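PDB 2W5V: alkaline phosphatase from Antarctic bacterium, which probably hydrolyses phosphate monoesters as an alkaline phosphatase, using zinc and magnesium ions bound in its active site. Local coordinates for residues B[69-74]-B[355-360]; B[297-302]-B[340-345]; B[89-94]-B[361-366]; B[41-46]-B[252-257]. The protein carries 1 engineered substitution. All coordinates share one frame; numbering follows the deposited sequence.

Contact 1 of 4, residues B[69-74]-B[355-360]; sequences IGLIKT and IGIYEN
Ile355 opens the pairing beside Ile69, its CA turned to Ile69 O in a CA-H...O contact of 3.5 Å. Gly356 offers its carbonyl O to Leu71 N over 2.9 Å, and any side chain on Gly70 would run into this same oxygen. Ile357 and Leu71 lie side by side and point the same way, CD1 to CD1 at 4.0 Å; Tyr63 of the second subunit packs on Ile357. Tyr358 is held through both its backbone N and O, the N giving to Leu71 O and the O taking Lys73 N. Its CG is set between the backbone N and the carbonyl carbon (chi1 44°). On the ring, CE1 lies 3.4 Å from Ile72 CG2, while Leu71 O sits over one face towards the rim and the hydroxyl bonds to Phe354 O. Glu359, bent at chi2, runs alongside extended Lys73, yet OE2 and NZ stay 4.7 Å apart and are joined through a water. Each charge has another partner: Lys96 for Glu359, Phe54 O of the second subunit for Lys73. Asn360 N closes the pairing on Lys73 O at 2.9 Å, and a water links its ND2 to Thr74 O while OD1 bonds to Lys96. This is parallel strand pairing at the margin of the mixed central sheet of the alkaline phosphatase fold, with 356-359 the outermost strand within the chain.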
loop_
_atom_site.group_PDB
_atom_site.type_symbol
_atom_site.label_atom_id
_atom_site.label_comp_id
_atom_site.label_asym_id
_atom_site.label_seq_id
_atom_site.Cartn_x
_atom_site.Cartn_y
_atom_site.Cartn_z
ATOM N N ILE B 69 -5.147 -7.272 -5.524
ATOM C CA ILE B 69 -4.179 -6.218 -5.244
ATOM C C ILE B 69 -2.796 -6.815 -5.043
ATOM O O ILE B 69 -2.657 -7.865 -4.404
ATOM C CB ILE B 69 -4.593 -5.445 -3.965
ATOM C CG1 ILE B 69 -5.897 -4.690 -4.215
ATOM C CG2 ILE B 69 -3.478 -4.505 -3.511
ATOM C CD1 ILE B 69 -6.604 -4.195 -2.946
ATOM N N GLY B 70 -1.774 -6.175 -5.615
ATOM C CA GLY B 70 -0.394 -6.604 -5.429
ATOM C C GLY B 70 0.485 -5.415 -5.073
ATOM O O GLY B 70 -0.026 -4.316 -4.896
ATOM N N LEU B 71 1.796 -5.625 -4.973
ATOM C CA LEU B 71 2.724 -4.555 -4.621
ATOM C C LEU B 71 3.953 -4.714 -5.489
ATOM O O LEU B 71 4.449 -5.823 -5.645
ATOM C CB LEU B 71 3.150 -4.631 -3.143
ATOM C CG LEU B 71 2.062 -4.498 -2.068
ATOM C CD1 LEU B 71 2.606 -4.745 -0.656
ATOM C CD2 LEU B 71 1.416 -3.128 -2.141
ATOM N N ILE B 72 4.435 -3.615 -6.065
ATOM C CA ILE B 72 5.680 -3.668 -6.838
ATOM C C ILE B 72 6.835 -2.902 -6.214
ATOM O O ILE B 72 6.652 -1.845 -5.595
ATOM C CB ILE B 72 5.499 -3.174 -8.300
ATOM C CG1 ILE B 72 4.819 -1.798 -8.345
ATOM C CG2 ILE B 72 4.692 -4.174 -9.090
ATOM C CD1 ILE B 72 4.771 -1.191 -9.779
ATOM N N LYS B 73 8.032 -3.450 -6.396
ATOM C CA LYS B 73 9.257 -2.794 -5.991
ATOM C C LYS B 73 9.794 -2.061 -7.212
ATOM O O LYS B 73 9.896 -2.649 -8.289
ATOM C CB LYS B 73 10.268 -3.827 -5.491
ATOM C CG LYS B 73 11.527 -3.174 -4.927
ATOM C CD LYS B 73 12.477 -4.175 -4.293
ATOM C CE LYS B 73 13.753 -3.461 -3.842
ATOM N NZ LYS B 73 14.724 -4.425 -3.265
ATOM N N THR B 74 10.131 -0.781 -7.055
ATOM C CA THR B 74 10.310 0.080 -8.227
ATOM C C THR B 74 11.742 0.493 -8.572
ATOM O O THR B 74 11.940 1.263 -9.519
ATOM C CB THR B 74 9.502 1.375 -8.072
ATOM O OG1 THR B 74 9.978 2.079 -6.912
ATOM C CG2 THR B 74 8.004 1.067 -7.916
ATOM N N ILE B 355 -1.416 -10.432 -8.057
ATOM C CA ILE B 355 -1.368 -10.311 -6.592
ATOM C C ILE B 355 0.028 -10.630 -6.053
ATOM O O ILE B 355 0.944 -10.909 -6.819
ATOM C CB ILE B 355 -2.429 -11.190 -5.903
ATOM C CG1 ILE B 355 -2.126 -12.678 -6.097
ATOM C CG2 ILE B 355 -3.833 -10.841 -6.419
ATOM C CD1 ILE B 355 -3.174 -13.591 -5.465
ATOM N N GLY B 356 0.205 -10.577 -4.739
ATOM C CA GLY B 356 1.527 -10.779 -4.172
ATOM C C GLY B 356 2.474 -9.605 -4.396
ATOM O O GLY B 356 2.060 -8.501 -4.770
ATOM N N ILE B 357 3.759 -9.845 -4.166
ATOM C CA ILE B 357 4.757 -8.781 -4.209
ATOM C C ILE B 357 5.820 -9.163 -5.221
ATOM O O ILE B 357 6.290 -10.303 -5.225
ATOM C CB ILE B 357 5.418 -8.597 -2.830
ATOM C CG1 ILE B 357 4.344 -8.309 -1.772
ATOM C CG2 ILE B 357 6.473 -7.479 -2.874
ATOM C CD1 ILE B 357 4.914 -8.028 -0.350
ATOM N N TYR B 358 6.197 -8.223 -6.084
ATOM C CA TYR B 358 7.146 -8.539 -7.157
ATOM C C TYR B 358 7.849 -7.292 -7.690
ATOM O O TYR B 358 7.519 -6.153 -7.313
ATOM C CB TYR B 358 6.443 -9.306 -8.292
ATOM C CG TYR B 358 5.093 -8.727 -8.682
ATOM C CD1 TYR B 358 4.981 -7.798 -9.713
ATOM C CD2 TYR B 358 3.932 -9.103 -8.009
ATOM C CE1 TYR B 358 3.747 -7.253 -10.068
ATOM C CE2 TYR B 358 2.689 -8.563 -8.358
ATOM C CZ TYR B 358 2.604 -7.644 -9.391
ATOM O OH TYR B 358 1.380 -7.099 -9.744
ATOM N N GLU B 359 8.829 -7.501 -8.565
ATOM C CA GLU B 359 9.548 -6.375 -9.150
ATOM C C GLU B 359 8.661 -5.696 -10.184
ATOM O O GLU B 359 7.875 -6.364 -10.857
ATOM C CB GLU B 359 10.856 -6.843 -9.791
ATOM C CG GLU B 359 11.826 -7.479 -8.799
ATOM C CD GLU B 359 12.492 -6.465 -7.878
ATOM O OE1 GLU B 359 12.286 -5.245 -8.066
ATOM O OE2 GLU B 359 13.236 -6.892 -6.967
ATOM N N ASN B 360 8.772 -4.371 -10.295
ATOM C CA ASN B 360 8.012 -3.625 -11.305
ATOM C C ASN B 360 8.077 -4.207 -12.720
ATOM O O ASN B 360 7.074 -4.197 -13.438
ATOM C CB ASN B 360 8.358 -2.120 -11.317
ATOM C CG ASN B 360 9.821 -1.831 -11.656
ATOM O OD1 ASN B 360 10.650 -2.733 -11.786
ATOM N ND2 ASN B 360 10.139 -0.549 -11.792
HETATM O O HOH W 1 15.144 -6.278 -5.285
HETATM O O HOH W 2 12.745 1.262 -12.323
#

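Contact 2 of 4, residues B[297-302]-B[340-345]; sequences IVTSDH and TLIPVF. With ZN (zinc ion), chain H.
Antiparallel pairing of Val298 with Phe345 joins strands 294-299 and 342-347 in the central sheet, just ahead of a zinc-binding loop. The two residues form a hydrogen-bonded pair: Val298 N meets Phe345 O at 2.8 Å and almost straight (171°), and Phe345 N returns an equally short bond to Val298 O. That last oxygen also lies at the edge of the Phe345 ring, near CD2. One residue on, the pairing passes to a side chain. Thr299 OG1, anti to its backbone N (chi1 -166°), donates to Pro343 O over 3.1 Å from above the carbonyl plane and touches Val344 CG2. A valine here, lacking the hydroxyl, would probably leave Pro343 O dependent on a bridging water and so weaken the tie between the strand ends. The same oxygen receives this water, which also donates to Ser300 OG, whose other partners are Ala45 O and Ser42 OG. Strand 342-347 runs against both its neighbours, 294-299 and 68-73, in an otherwise parallel sheet, and the metal ligands follow the C-terminal end of 294-299, where this fold places its active site. There Asp301 OD2 and His302 NE2 bind zinc at 2.0 and 2.1 Å, with Asp43 and phosphorylated Ser84 completing the site. Asp301 OD1 stands 3.1 Å above one face of the His302 ring, towards its rim, and accepts Gly44 N. Ile342 packs against the loop, CG2 against Ser300 CB and the buried Ser300 O, which has no polar partner in the model, and CD1 at 3.7 Å from His302 C.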
loop_
_atom_site.group_PDB
_atom_site.type_symbol
_atom_site.label_atom_id
_atom_site.label_comp_id
_atom_site.label_asym_id
_atom_site.label_seq_id
_atom_site.Cartn_x
_atom_site.Cartn_y
_atom_site.Cartn_z
ATOM N N ILE B 297 -5.564 -2.979 -15.459
ATOM C CA ILE B 297 -4.490 -2.917 -14.480
ATOM C C ILE B 297 -4.218 -1.464 -14.134
ATOM O O ILE B 297 -4.076 -0.625 -15.023
ATOM C CB ILE B 297 -3.184 -3.517 -15.032
ATOM C CG1 ILE B 297 -3.401 -4.972 -15.459
ATOM C CG2 ILE B 297 -2.072 -3.411 -13.990
ATOM C CD1 ILE B 297 -2.409 -5.431 -16.515
ATOM N N VAL B 298 -4.155 -1.172 -12.841
ATOM C CA VAL B 298 -3.865 0.181 -12.365
ATOM C C VAL B 298 -2.652 0.142 -11.449
ATOM O O VAL B 298 -2.615 -0.631 -10.480
ATOM C CB VAL B 298 -5.038 0.773 -11.555
ATOM C CG1 VAL B 298 -4.643 2.132 -10.991
ATOM C CG2 VAL B 298 -6.305 0.895 -12.417
ATOM N N THR B 299 -1.657 0.971 -11.735
ATOM C CA THR B 299 -0.497 1.042 -10.852
ATOM C C THR B 299 0.189 2.387 -11.018
ATOM O O THR B 299 -0.295 3.236 -11.761
ATOM C CB THR B 299 0.498 -0.117 -11.110
ATOM O OG1 THR B 299 1.427 -0.203 -10.021
ATOM C CG2 THR B 299 1.268 0.094 -12.408
ATOM N N SER B 300 1.317 2.571 -10.343
ATOM C CA SER B 300 2.115 3.792 -10.476
ATOM C C SER B 300 3.558 3.400 -10.760
ATOM O O SER B 300 3.949 2.251 -10.552
ATOM C CB SER B 300 2.075 4.615 -9.184
ATOM O OG SER B 300 0.750 4.719 -8.678
ATOM N N ASP B 301 4.364 4.358 -11.197
ATOM C CA ASP B 301 5.764 4.070 -11.477
ATOM C C ASP B 301 6.633 4.220 -10.228
ATOM O O ASP B 301 7.661 3.568 -10.114
ATOM C CB ASP B 301 6.286 4.913 -12.665
ATOM C CG ASP B 301 6.118 6.418 -12.458
ATOM O OD1 ASP B 301 5.303 6.821 -11.597
ATOM O OD2 ASP B 301 6.810 7.199 -13.166
ATOM N N HIS B 302 6.186 5.060 -9.289
ATOM C CA HIS B 302 6.886 5.352 -8.037
ATOM C C HIS B 302 6.033 6.364 -7.261
ATOM O O HIS B 302 4.997 6.810 -7.759
ATOM C CB HIS B 302 8.241 5.984 -8.330
ATOM C CG HIS B 302 8.127 7.217 -9.170
ATOM N ND1 HIS B 302 7.781 8.441 -8.644
ATOM C CD2 HIS B 302 8.236 7.392 -10.506
ATOM C CE1 HIS B 302 7.711 9.331 -9.621
ATOM N NE2 HIS B 302 7.986 8.719 -10.759
ATOM N N THR B 340 9.260 3.746 -1.966
ATOM C CA THR B 340 8.248 2.844 -1.390
ATOM C C THR B 340 7.721 1.859 -2.424
ATOM O O THR B 340 7.674 2.158 -3.617
ATOM C CB THR B 340 7.039 3.605 -0.803
ATOM O OG1 THR B 340 6.061 2.656 -0.334
ATOM C CG2 THR B 340 6.415 4.493 -1.865
ATOM N N LEU B 341 7.328 0.675 -1.960
ATOM C CA LEU B 341 6.592 -0.245 -2.810
ATOM C C LEU B 341 5.284 0.432 -3.220
ATOM O O LEU B 341 4.765 1.302 -2.510
ATOM C CB LEU B 341 6.278 -1.552 -2.071
ATOM C CG LEU B 341 7.435 -2.428 -1.581
ATOM C CD1 LEU B 341 6.897 -3.699 -0.903
ATOM C CD2 LEU B 341 8.334 -2.800 -2.708
ATOM N N ILE B 342 4.755 0.021 -4.365
ATOM C CA ILE B 342 3.594 0.661 -4.978
ATOM C C ILE B 342 2.473 -0.357 -5.204
ATOM O O ILE B 342 2.716 -1.439 -5.714
ATOM C CB ILE B 342 4.014 1.264 -6.345
ATOM C CG1 ILE B 342 4.976 2.449 -6.135
ATOM C CG2 ILE B 342 2.797 1.614 -7.205
ATOM C CD1 ILE B 342 4.348 3.644 -5.418
ATOM N N PRO B 343 1.235 0.002 -4.844
ATOM C CA PRO B 343 0.084 -0.884 -5.060
ATOM C C PRO B 343 -0.215 -1.111 -6.535
ATOM O O PRO B 343 -0.091 -0.195 -7.357
ATOM C CB PRO B 343 -1.091 -0.125 -4.418
ATOM C CG PRO B 343 -0.485 0.966 -3.610
ATOM C CD PRO B 343 0.859 1.274 -4.203
ATOM N N VAL B 344 -0.594 -2.342 -6.857
ATOM C CA VAL B 344 -1.088 -2.703 -8.172
ATOM C C VAL B 344 -2.508 -3.202 -7.981
ATOM O O VAL B 344 -2.769 -4.007 -7.080
ATOM C CB VAL B 344 -0.281 -3.872 -8.752
ATOM C CG1 VAL B 344 -0.899 -4.356 -10.075
ATOM C CG2 VAL B 344 1.185 -3.476 -8.910
ATOM N N PHE B 345 -3.423 -2.726 -8.823
ATOM C CA PHE B 345 -4.813 -3.163 -8.790
ATOM C C PHE B 345 -5.150 -3.812 -10.127
ATOM O O PHE B 345 -4.770 -3.300 -11.182
ATOM C CB PHE B 345 -5.755 -1.976 -8.559
ATOM C CG PHE B 345 -5.448 -1.170 -7.322
ATOM C CD1 PHE B 345 -6.071 -1.460 -6.111
ATOM C CD2 PHE B 345 -4.557 -0.110 -7.372
ATOM C CE1 PHE B 345 -5.794 -0.720 -4.965
ATOM C CE2 PHE B 345 -4.280 0.645 -6.234
ATOM C CZ PHE B 345 -4.907 0.337 -5.021
HETATM ZN ZN ZN H . 7.118 9.113 -12.612
HETATM O O HOH W 3 -0.800 2.534 -7.746
#

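Contact 3 of 4, residues B[89-94]-B[361-366]; sequences TAFSCG and NEIFHK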
loop_
_atom_site.group_PDB
_atom_site.type_symbol
_atom_site.label_atom_id
_atom_site.label_comp_id
_atom_site.label_asym_id
_atom_site.label_seq_id
_atom_site.Cartn_x
_atom_site.Cartn_y
_atom_site.Cartn_z
ATOM N N THR B 89 9.654 1.945 -18.500
ATOM C CA THR B 89 10.294 0.941 -19.356
ATOM C C THR B 89 10.215 -0.450 -18.685
ATOM O O THR B 89 10.122 -1.475 -19.368
ATOM C CB THR B 89 11.761 1.323 -19.695
ATOM O OG1 THR B 89 11.778 2.543 -20.457
ATOM C CG2 THR B 89 12.426 0.223 -20.530
ATOM N N ALA B 90 10.231 -0.486 -17.354
ATOM C CA ALA B 90 10.025 -1.751 -16.647
ATOM C C ALA B 90 8.688 -2.366 -17.069
ATOM O O ALA B 90 8.612 -3.558 -17.368
ATOM C CB ALA B 90 10.065 -1.546 -15.139
ATOM N N PHE B 91 7.642 -1.539 -17.095
ATOM C CA PHE B 91 6.298 -1.979 -17.487
ATOM C C PHE B 91 6.205 -2.301 -18.980
ATOM O O PHE B 91 5.603 -3.299 -19.381
ATOM C CB PHE B 91 5.252 -0.901 -17.197
ATOM C CG PHE B 91 5.153 -0.487 -15.751
ATOM C CD1 PHE B 91 5.534 -1.336 -14.724
ATOM C CD2 PHE B 91 4.624 0.754 -15.426
ATOM C CE1 PHE B 91 5.411 -0.941 -13.388
ATOM C CE2 PHE B 91 4.498 1.152 -14.101
ATOM C CZ PHE B 91 4.890 0.304 -13.081
ATOM N N SER B 92 6.772 -1.435 -19.810
ATOM C CA SER B 92 6.575 -1.572 -21.249
ATOM C C SER B 92 7.449 -2.648 -21.882
ATOM O O SER B 92 7.056 -3.236 -22.887
ATOM C CB SER B 92 6.811 -0.240 -21.963
ATOM O OG SER B 92 8.184 0.109 -21.917
ATOM N N CYS B 93 8.629 -2.891 -21.308
ATOM C CA CYS B 93 9.615 -3.787 -21.918
ATOM C C CYS B 93 10.021 -4.974 -21.047
ATOM O O CYS B 93 10.586 -5.944 -21.547
ATOM C CB CYS B 93 10.862 -3.010 -22.343
ATOM S SG CYS B 93 10.513 -1.756 -23.605
ATOM N N GLY B 94 9.744 -4.894 -19.750
ATOM C CA GLY B 94 9.976 -6.026 -18.869
ATOM C C GLY B 94 11.398 -6.199 -18.360
ATOM O O GLY B 94 11.776 -7.288 -17.919
ATOM N N ASN B 361 9.232 -4.725 -13.130
ATOM C CA ASN B 361 9.324 -5.205 -14.511
ATOM C C ASN B 361 8.497 -6.456 -14.766
ATOM O O ASN B 361 8.245 -6.810 -15.915
ATOM C CB ASN B 361 10.767 -5.396 -14.979
ATOM C CG ASN B 361 11.511 -6.442 -14.183
ATOM O OD1 ASN B 361 11.710 -6.293 -12.980
ATOM N ND2 ASN B 361 11.955 -7.502 -14.858
ATOM N N GLU B 362 8.059 -7.123 -13.701
ATOM C CA GLU B 362 7.231 -8.320 -13.870
ATOM C C GLU B 362 5.831 -7.984 -14.369
ATOM O O GLU B 362 5.112 -8.862 -14.839
ATOM C CB GLU B 362 7.162 -9.147 -12.580
ATOM C CG GLU B 362 8.503 -9.734 -12.158
ATOM C CD GLU B 362 9.040 -10.759 -13.146
ATOM O OE1 GLU B 362 8.248 -11.283 -13.954
ATOM O OE2 GLU B 362 10.257 -11.042 -13.110
ATOM N N ILE B 363 5.429 -6.724 -14.248
ATOM C CA ILE B 363 4.156 -6.292 -14.826
ATOM C C ILE B 363 4.112 -6.693 -16.300
ATOM O O ILE B 363 3.103 -7.217 -16.779
ATOM C CB ILE B 363 3.958 -4.769 -14.732
ATOM C CG1 ILE B 363 3.618 -4.345 -13.292
ATOM C CG2 ILE B 363 2.868 -4.312 -15.700
ATOM C CD1 ILE B 363 2.244 -4.788 -12.812
ATOM N N PHE B 364 5.216 -6.453 -17.007
ATOM C CA PHE B 364 5.321 -6.795 -18.432
ATOM C C PHE B 364 5.139 -8.291 -18.638
ATOM O O PHE B 364 4.349 -8.723 -19.475
ATOM C CB PHE B 364 6.683 -6.365 -18.991
ATOM C CG PHE B 364 6.996 -6.920 -20.366
ATOM C CD1 PHE B 364 6.754 -6.165 -21.506
ATOM C CD2 PHE B 364 7.543 -8.191 -20.513
ATOM C CE1 PHE B 364 7.048 -6.660 -22.772
ATOM C CE2 PHE B 364 7.839 -8.699 -21.783
ATOM C CZ PHE B 364 7.588 -7.929 -22.911
ATOM N N HIS B 365 5.879 -9.079 -17.868
ATOM C CA HIS B 365 5.863 -10.523 -18.043
ATOM C C HIS B 365 4.516 -11.124 -17.677
ATOM O O HIS B 365 4.080 -12.103 -18.276
ATOM C CB HIS B 365 7.017 -11.148 -17.268
ATOM C CG HIS B 365 8.356 -10.712 -17.780
ATOM N ND1 HIS B 365 8.889 -11.191 -18.960
ATOM C CD2 HIS B 365 9.247 -9.809 -17.306
ATOM C CE1 HIS B 365 10.059 -10.616 -19.176
ATOM N NE2 HIS B 365 10.299 -9.771 -18.188
ATOM N N LYS B 366 3.847 -10.510 -16.707
ATOM C CA LYS B 366 2.516 -10.951 -16.320
ATOM C C LYS B 366 1.467 -10.629 -17.385
ATOM O O LYS B 366 0.577 -11.435 -17.629
ATOM C CB LYS B 366 2.124 -10.357 -14.959
ATOM C CG LYS B 366 2.987 -10.886 -13.800
ATOM C CD LYS B 366 2.630 -10.167 -12.493
ATOM C CE LYS B 366 3.374 -10.777 -11.306
ATOM N NZ LYS B 366 2.872 -12.148 -10.996
#
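Gly94 O is gripped by two side chains, His365 NE2 at 2.9 Å and Asn361 ND2 at 3.1 Å. The imidazole N-H comes in the carbonyl plane on a lone pair, whereas the amide approaches from above that plane, 61° out of it. Together they tie the end of helix 86-93 to the beginning of the C-terminal helix 362-371, two helices that run nearly parallel, 20° apart. Gly94 has a positive phi, and a side chain on it would collide with the rings of Phe364 and His365. Phe364 CG is anti to the backbone N (chi1 168°), and the ring lies against the last turn of helix 86-93: Cys93 O stands 3.6 Å over its centre, with Ser92 O and Phe91 O at its edge. Ile114 and Ile117 of helix 114-120 also touch this ring. An alanine in place of Phe364 would probably open a gap between the three helices and take away the backing that CD2 gives to one face of the His365 ring. On another side of the helix pair, Phe91 and Ile363 cross obliquely, and Phe91 CD1 lies 3.8 Å from both CB and CG1 of Ile363.

Contact 4 of 4, residues B[41-46]-B[252-257]; sequences ISDGAG and MSEGSQ. With MG (magnesium ion), chain I; ZN (zinc ion), chain H.
Asp43, just after strand 36-42, and Glu254, on the adjacent parallel strand 249-255, converge on one magnesium ion, each binding it through a single oxygen at 2.1 Å, OD2 and OE2. Glu254 gets there with an extended chain; Asp43 has CG anti to the backbone N (chi1 -161°), its CB pointing toward 252-257. The two ligand oxygens come within 3.1 Å of each other, a closeness that the shared cation probably makes tolerable. Thr137 and three waters complete the six ligands in this variant, which carries the engineered Asp135. Asp43 is also a bridge, for its OD1 binds a zinc ion at 2.0 Å. The second oxygen of Glu254, OE1, accepts a metal-bound water and Ser256 OG; the hydroxyl comes from above the carboxylate plane at 2.6 Å and probably limits rotation of the carboxylate. Before the site, Ile41 and Met252 cross at about a right angle, with Ile41 CD1 3.8 Å from both CG and SD of the methionine, whose chain is bent. Backbone bonds from Ile41 N to Ser253 O, from Gly255 N to Ile41 O and from Asp43 N to Gly255 O set the two strands in register. Strand 124-129 flanks 249-255 and strand 294-299 flanks 36-42, while helices 258-263 and 267-291 cover Ser42 and a type II turn leads from Ser42 towards helix 47-52.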
loop_
_atom_site.group_PDB
_atom_site.type_symbol
_atom_site.label_atom_id
_atom_site.label_comp_id
_atom_site.label_asym_id
_atom_site.label_seq_id
_atom_site.Cartn_x
_atom_site.Cartn_y
_atom_site.Cartn_z
ATOM N N ILE B 41 -1.727 4.209 -15.555
ATOM C CA ILE B 41 -0.572 4.535 -14.746
ATOM C C ILE B 41 -0.767 5.914 -14.138
ATOM O O ILE B 41 -0.937 6.904 -14.852
ATOM C CB ILE B 41 0.712 4.547 -15.594
ATOM C CG1 ILE B 41 0.971 3.164 -16.197
ATOM C CG2 ILE B 41 1.902 5.013 -14.766
ATOM C CD1 ILE B 41 2.181 3.124 -17.127
ATOM N N SER B 42 -0.750 5.966 -12.815
ATOM C CA SER B 42 -0.785 7.230 -12.097
ATOM C C SER B 42 0.652 7.571 -11.740
ATOM O O SER B 42 1.241 6.960 -10.841
ATOM C CB SER B 42 -1.617 7.088 -10.822
ATOM O OG SER B 42 -1.284 5.888 -10.135
ATOM N N ASP B 43 1.223 8.538 -12.444
ATOM C CA ASP B 43 2.622 8.871 -12.228
ATOM C C ASP B 43 2.820 9.531 -10.865
ATOM O O ASP B 43 2.219 10.562 -10.576
ATOM C CB ASP B 43 3.153 9.774 -13.347
ATOM C CG ASP B 43 4.666 9.756 -13.420
ATOM O OD1 ASP B 43 5.296 9.915 -12.359
ATOM O OD2 ASP B 43 5.227 9.549 -14.518
ATOM N N GLY B 44 3.652 8.917 -10.030
ATOM C CA GLY B 44 4.013 9.494 -8.751
ATOM C C GLY B 44 3.036 9.224 -7.618
ATOM O O GLY B 44 3.171 9.802 -6.540
ATOM N N ALA B 45 2.065 8.340 -7.842
ATOM C CA ALA B 45 1.054 8.063 -6.814
ATOM C C ALA B 45 1.409 6.880 -5.904
ATOM O O ALA B 45 1.299 5.721 -6.304
ATOM C CB ALA B 45 -0.320 7.841 -7.457
ATOM N N GLY B 46 1.829 7.171 -4.679
ATOM C CA GLY B 46 1.991 6.114 -3.693
ATOM C C GLY B 46 0.649 5.795 -3.044
ATOM O O GLY B 46 -0.371 6.350 -3.415
ATOM N N MET B 252 -2.538 2.115 -22.898
ATOM C CA MET B 252 -1.942 2.677 -21.688
ATOM C C MET B 252 -2.425 4.121 -21.594
ATOM O O MET B 252 -2.213 4.902 -22.518
ATOM C CB MET B 252 -0.409 2.648 -21.748
ATOM C CG MET B 252 0.275 3.011 -20.420
ATOM S SD MET B 252 0.246 4.774 -19.983
ATOM C CE MET B 252 1.326 5.436 -21.267
ATOM N N SER B 253 -3.104 4.452 -20.499
ATOM C CA SER B 253 -3.514 5.828 -20.205
ATOM C C SER B 253 -2.836 6.312 -18.924
ATOM O O SER B 253 -2.824 5.606 -17.912
ATOM C CB SER B 253 -5.031 5.923 -20.025
ATOM O OG SER B 253 -5.702 5.510 -21.199
ATOM N N GLU B 254 -2.295 7.523 -18.958
ATOM C CA GLU B 254 -1.529 8.013 -17.825
ATOM C C GLU B 254 -2.140 9.257 -17.203
ATOM O O GLU B 254 -2.428 10.227 -17.904
ATOM C CB GLU B 254 -0.092 8.326 -18.239
ATOM C CG GLU B 254 0.753 8.786 -17.066
ATOM C CD GLU B 254 2.008 9.513 -17.478
ATOM O OE1 GLU B 254 2.082 9.996 -18.625
ATOM O OE2 GLU B 254 2.918 9.614 -16.636
ATOM N N GLY B 255 -2.338 9.218 -15.886
ATOM C CA GLY B 255 -2.583 10.428 -15.120
ATOM C C GLY B 255 -1.223 11.041 -14.829
ATOM O O GLY B 255 -0.627 10.805 -13.776
ATOM N N SER B 256 -0.733 11.832 -15.777
ATOM C CA SER B 256 0.667 12.253 -15.804
ATOM C C SER B 256 1.050 13.263 -14.722
ATOM O O SER B 256 2.206 13.295 -14.271
ATOM C CB SER B 256 0.991 12.864 -17.174
ATOM O OG SER B 256 0.561 12.024 -18.236
ATOM N N GLN B 257 0.101 14.102 -14.319
ATOM C CA GLN B 257 0.454 15.290 -13.544
ATOM C C GLN B 257 0.352 15.127 -12.035
ATOM O O GLN B 257 0.643 16.063 -11.283
ATOM C CB GLN B 257 -0.334 16.513 -14.021
ATOM C CG GLN B 257 -0.105 16.819 -15.494
ATOM C CD GLN B 257 -0.654 18.160 -15.913
ATOM O OE1 GLN B 257 -0.749 19.087 -15.106
ATOM N NE2 GLN B 257 -1.022 18.277 -17.183
HETATM MG MG MG I . 4.868 10.358 -16.415
HETATM ZN ZN ZN H . 7.118 9.113 -12.612
HETATM O O HOH W 4 4.629 11.112 -18.563
HETATM O O HOH W 5 4.295 12.253 -15.461
HETATM O O HOH W 6 7.013 11.191 -16.571
#

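From the N terminus, residues 41-46 open the first loop, which contact 4 closes at 252-257, joining two strands in the middle of the sheet. Before it closes, 69-74 and 89-94 have opened contacts 1 and 3, so both cross contact 4. Contact 2 follows contact 4 in series and closes the shortest loop, 297-302 to 340-345, lying within the spans of contacts 1 and 3. Those two then close in turn, at 355-360 and 361-366, and cross each other: strand 68-73 and its following helix meet strand 356-359 and its own. Contacts 1, 2 and 4 share the central sheet, contact 3 packs helices against it, and contacts 2 and 4 share a zinc ion.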